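Local coordinates for protein disulfide-isomerase A4 (PDB 3EC3) that catalyses the rearrangement of disulfide bonds in proteins of the endoplasmic reticulum and is represented here by its two noncatalytic thioredoxin-like domains, at residues L78-P81 with E82-S86; G99-A103 with S104-D108. The protein carries 1 engineered substitution. All coordinates share one frame; numbering follows the deposited sequence.

Contact 1 (L78-P81 with E82-S86)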
loop_
_atom_site.group_PDB
_atom_site.type_symbol
_atom_site.label_atom_id
_atom_site.label_comp_id
_atom_site.label_asym_id
_atom_site.label_seq_id
_atom_site.Cartn_x
_atom_site.Cartn_y
_atom_site.Cartn_z
ATOM N N LEU A 78 -2.766 2.784 11.804
ATOM C CA LEU A 78 -2.012 2.503 10.591
ATOM C C LEU A 78 -2.133 3.728 9.707
ATOM O O LEU A 78 -3.276 4.222 9.454
ATOM C CB LEU A 78 -2.578 1.304 9.845
ATOM C CG LEU A 78 -1.917 -0.058 10.143
ATOM C CD1 LEU A 78 -2.472 -0.540 11.406
ATOM C CD2 LEU A 78 -2.239 -1.062 8.975
HETATM N N MSE A 79 -0.989 4.209 9.240
HETATM C CA MSE A 79 -0.949 5.372 8.402
HETATM C C MSE A 79 -0.047 5.100 7.216
HETATM O O MSE A 79 0.851 4.257 7.294
HETATM C CB MSE A 79 -0.410 6.546 9.203
HETATM C CG MSE A 79 -1.313 6.941 10.342
HETATM SE SE MSE A 79 -0.473 8.351 11.405
HETATM C CE MSE A 79 0.757 7.215 12.407
ATOM N N GLN A 80 -0.292 5.781 6.101
ATOM C CA GLN A 80 0.601 5.631 4.956
ATOM C C GLN A 80 1.513 6.855 4.876
ATOM O O GLN A 80 1.106 7.931 5.267
ATOM C CB GLN A 80 -0.224 5.529 3.652
ATOM C CG GLN A 80 -1.064 4.284 3.578
ATOM C CD GLN A 80 -0.254 2.999 3.420
ATOM O OE1 GLN A 80 0.911 3.006 3.017
ATOM N NE2 GLN A 80 -0.880 1.890 3.741
ATOM N N PRO A 81 2.701 6.703 4.276
ATOM C CA PRO A 81 3.544 7.852 4.000
ATOM C C PRO A 81 2.772 8.861 3.088
ATOM O O PRO A 81 1.892 8.425 2.358
ATOM C CB PRO A 81 4.685 7.268 3.196
ATOM C CG PRO A 81 4.652 5.797 3.365
ATOM C CD PRO A 81 3.258 5.431 3.785
ATOM N N GLU A 82 3.113 10.144 3.149
ATOM C CA GLU A 82 2.445 11.190 2.386
ATOM C C GLU A 82 2.380 10.814 0.897
ATOM O O GLU A 82 1.374 11.091 0.228
ATOM C CB GLU A 82 3.218 12.530 2.461
ATOM C CG GLU A 82 3.168 13.300 3.794
ATOM C CD GLU A 82 3.403 14.876 3.636
ATOM O OE1 GLU A 82 3.810 15.372 2.558
ATOM O OE2 GLU A 82 3.139 15.627 4.618
ATOM N N LYS A 83 3.470 10.260 0.360
ATOM C CA LYS A 83 3.488 9.928 -1.104
ATOM C C LYS A 83 2.393 8.908 -1.510
ATOM O O LYS A 83 2.063 8.794 -2.699
ATOM C CB LYS A 83 4.900 9.445 -1.498
ATOM C CG LYS A 83 5.326 8.149 -0.765
ATOM C CD LYS A 83 6.651 7.521 -1.331
ATOM C CE LYS A 83 7.892 8.450 -1.152
ATOM N NZ LYS A 83 8.137 8.671 0.340
ATOM N N PHE A 84 1.834 8.180 -0.543
ATOM C CA PHE A 84 0.748 7.208 -0.808
ATOM C C PHE A 84 -0.635 7.580 -0.333
ATOM O O PHE A 84 -1.600 6.787 -0.516
ATOM C CB PHE A 84 1.083 5.798 -0.347
ATOM C CG PHE A 84 2.338 5.295 -0.941
ATOM C CD1 PHE A 84 3.287 4.679 -0.125
ATOM C CD2 PHE A 84 2.615 5.496 -2.311
ATOM C CE1 PHE A 84 4.491 4.239 -0.681
ATOM C CE2 PHE A 84 3.812 5.055 -2.850
ATOM C CZ PHE A 84 4.729 4.434 -2.023
ATOM N N GLN A 85 -0.776 8.796 0.222
ATOM C CA GLN A 85 -2.105 9.237 0.714
ATOM C C GLN A 85 -2.949 9.654 -0.481
ATOM O O GLN A 85 -2.408 9.893 -1.564
ATOM C CB GLN A 85 -1.905 10.466 1.626
ATOM C CG GLN A 85 -1.249 10.027 2.922
ATOM C CD GLN A 85 -0.788 11.176 3.794
ATOM O OE1 GLN A 85 -0.924 12.347 3.439
ATOM N NE2 GLN A 85 -0.189 10.827 4.941
ATOM N N SER A 86 -4.276 9.807 -0.297
ATOM C CA SER A 86 -5.118 10.287 -1.405
ATOM C C SER A 86 -6.369 10.910 -0.839
ATOM O O SER A 86 -6.706 10.691 0.345
ATOM C CB SER A 86 -5.530 9.180 -2.391
ATOM O OG SER A 86 -6.603 8.388 -1.841
#
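Q80 and P81 meet F84 and Q85 across a 3-10 turn, 82-84, by which the chain leaves strand 75-79 of the first thioredoxin-like domain. Two hydrogen bonds close it. In the backbone, F84 N reaches P81 O at 2.9 Å, three residues back. The second bond comes from a side chain: Q85 NE2 approaches Q80 O at 3.2 Å, somewhat bent at 151°. With CG anti to its own carbonyl carbon (chi1 -71°) and chi2 extended at 170°, the Q85 chain runs back past P81 O and brings its amide to the carbonyl just past the end of the strand. Substituting an alanine here would probably leave Q80 O without this donor and the junction between strand and turn freer to shift.

Further polar groups tie the turn to its surroundings. Of the side chains, Q80 NE2 binds A114 O and K83 NZ binds G24 O; of the backbone, the carbonyls of K83 and Q85 accept from Q153 and R156 on helix 149-163 of the second domain.

Apolar contact completes the turn. The proline ring and the F84 ring cross obliquely, with P81 CG 3.9 Å from F84 CD1, while K83 CG sits over the centre of one face of the F84 ring, 3.8 Å above its plane.

Contact 2 (G99-A103 with S104-D108); sequences GSTEA and SAIKD
T101 meets I106 just ahead of helix 103-113, whose first turn is built across this junction. The T101 methyl CG2 rests 4.0 Å from I106 CG1, the two side chains crossing at about a right angle. A chi1 of -47° points OG1 away from the T101 carbonyl carbon, where it accepts a hydrogen bond from Q98 N, and turns the methyl CG2 to the isoleucine.

E102 follows at the N-cap position, where its carbonyl oxygen takes two amides: a weak bond from A105 N at 3.0 Å and a second bond from I106 N at 3.3 Å. The latter spans four residues and marks the start of true alpha-helical bonding. The glutamate side chain, extended beyond CG, runs beside S104, placing OE2 3.1 Å from S104 OG on the exposed side of the helix start.

A103 begins the helix itself. Its carbonyl oxygen takes K107 N at 2.9 Å, the next alpha-helical bond in the series, and one residue further on the carbonyl oxygen of S104 takes D108 N in the same way.

The helix start is also joined to helix 39-51: T101 O accepts from Q43 NE2, I106 packs on Q43 and A47, and K107 on T50 and L51, so that the loop leaving edge strand 93-96 is joined directly to a helix next to the one it opens.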
loop_
_atom_site.group_PDB
_atom_site.type_symbol
_atom_site.label_atom_id
_atom_site.label_comp_id
_atom_site.label_asym_id
_atom_site.label_seq_id
_atom_site.Cartn_x
_atom_site.Cartn_y
_atom_site.Cartn_z
ATOM N N GLY A 99 -6.866 -5.681 26.457
ATOM C CA GLY A 99 -6.371 -6.960 26.907
ATOM C C GLY A 99 -7.206 -8.049 26.283
ATOM O O GLY A 99 -6.689 -9.092 25.920
ATOM N N SER A 100 -8.481 -7.747 26.083
ATOM C CA SER A 100 -9.464 -8.713 25.585
ATOM C C SER A 100 -9.423 -8.887 24.065
ATOM O O SER A 100 -9.899 -9.884 23.553
ATOM C CB SER A 100 -10.864 -8.333 26.090
ATOM O OG SER A 100 -11.283 -7.096 25.522
ATOM N N THR A 101 -8.825 -7.922 23.352
ATOM C CA THR A 101 -8.645 -7.997 21.908
ATOM C C THR A 101 -7.803 -9.206 21.475
ATOM O O THR A 101 -6.681 -9.361 21.908
ATOM C CB THR A 101 -7.996 -6.685 21.360
ATOM O OG1 THR A 101 -8.676 -5.547 21.910
ATOM C CG2 THR A 101 -8.094 -6.634 19.846
ATOM N N GLU A 102 -8.355 -10.052 20.613
ATOM C CA GLU A 102 -7.625 -11.214 20.121
ATOM C C GLU A 102 -6.449 -10.783 19.255
ATOM O O GLU A 102 -6.594 -9.871 18.428
ATOM C CB GLU A 102 -8.563 -12.098 19.299
ATOM C CG GLU A 102 -9.532 -12.899 20.151
ATOM C CD GLU A 102 -10.084 -14.113 19.425
ATOM O OE1 GLU A 102 -11.264 -14.472 19.674
ATOM O OE2 GLU A 102 -9.351 -14.715 18.597
ATOM N N ALA A 103 -5.299 -11.443 19.420
ATOM C CA ALA A 103 -4.110 -11.102 18.622
ATOM C C ALA A 103 -4.381 -11.344 17.157
ATOM O O ALA A 103 -3.911 -10.599 16.300
ATOM C CB ALA A 103 -2.887 -11.882 19.079
ATOM N N SER A 104 -5.159 -12.384 16.873
ATOM C CA SER A 104 -5.572 -12.676 15.494
ATOM C C SER A 104 -6.364 -11.535 14.845
ATOM O O SER A 104 -6.219 -11.307 13.664
ATOM C CB SER A 104 -6.373 -13.986 15.441
ATOM O OG SER A 104 -7.539 -13.885 16.246
ATOM N N ALA A 105 -7.184 -10.813 15.609
ATOM C CA ALA A 105 -7.913 -9.649 15.069
ATOM C C ALA A 105 -6.945 -8.506 14.747
ATOM O O ALA A 105 -7.137 -7.778 13.789
ATOM C CB ALA A 105 -8.934 -9.155 16.068
ATOM N N ILE A 106 -5.937 -8.321 15.592
ATOM C CA ILE A 106 -4.921 -7.285 15.341
ATOM C C ILE A 106 -4.183 -7.619 14.064
ATOM O O ILE A 106 -4.042 -6.780 13.195
ATOM C CB ILE A 106 -3.957 -7.151 16.530
ATOM C CG1 ILE A 106 -4.737 -6.685 17.759
ATOM C CG2 ILE A 106 -2.788 -6.169 16.198
ATOM C CD1 ILE A 106 -3.900 -6.670 19.062
ATOM N N LYS A 107 -3.751 -8.871 13.952
ATOM C CA LYS A 107 -3.024 -9.364 12.796
ATOM C C LYS A 107 -3.874 -9.200 11.532
ATOM O O LYS A 107 -3.382 -8.707 10.531
ATOM C CB LYS A 107 -2.578 -10.816 13.051
ATOM C CG LYS A 107 -2.076 -11.578 11.832
ATOM C CD LYS A 107 -1.494 -12.989 12.156
ATOM C CE LYS A 107 -1.606 -13.425 13.669
ATOM N NZ LYS A 107 -1.435 -14.919 13.891
ATOM N N ASP A 108 -5.149 -9.586 11.601
ATOM C CA ASP A 108 -6.083 -9.375 10.497
ATOM C C ASP A 108 -6.210 -7.916 10.050
ATOM O O ASP A 108 -6.182 -7.652 8.856
ATOM C CB ASP A 108 -7.469 -9.916 10.869
ATOM C CG ASP A 108 -7.541 -11.438 10.834
ATOM O OD1 ASP A 108 -6.537 -12.120 10.514
ATOM O OD2 ASP A 108 -8.625 -11.950 11.146
#

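Overall arrangement
Both contacts belong to the first of the two thioredoxin-like domains, and contact 1 closes before contact 2 opens. Their centres lie about 24 Å apart and their nearest atoms about 7 Å, without touching. The two are linked through neighbouring antiparallel strands of the five-stranded mixed sheet: contact 1 starts on the last residues of strand 75-79, and contact 2 begins after edge strand 93-96 and leads into helix 103-113. Contact 1 is near the middle of the chain and faces helix 149-163 of the second domain, whereas contact 2 is peripheral, beside helix 39-51. The turn of contact 1 thus borders the domain junction, while contact 2 starts the last helix of the first domain.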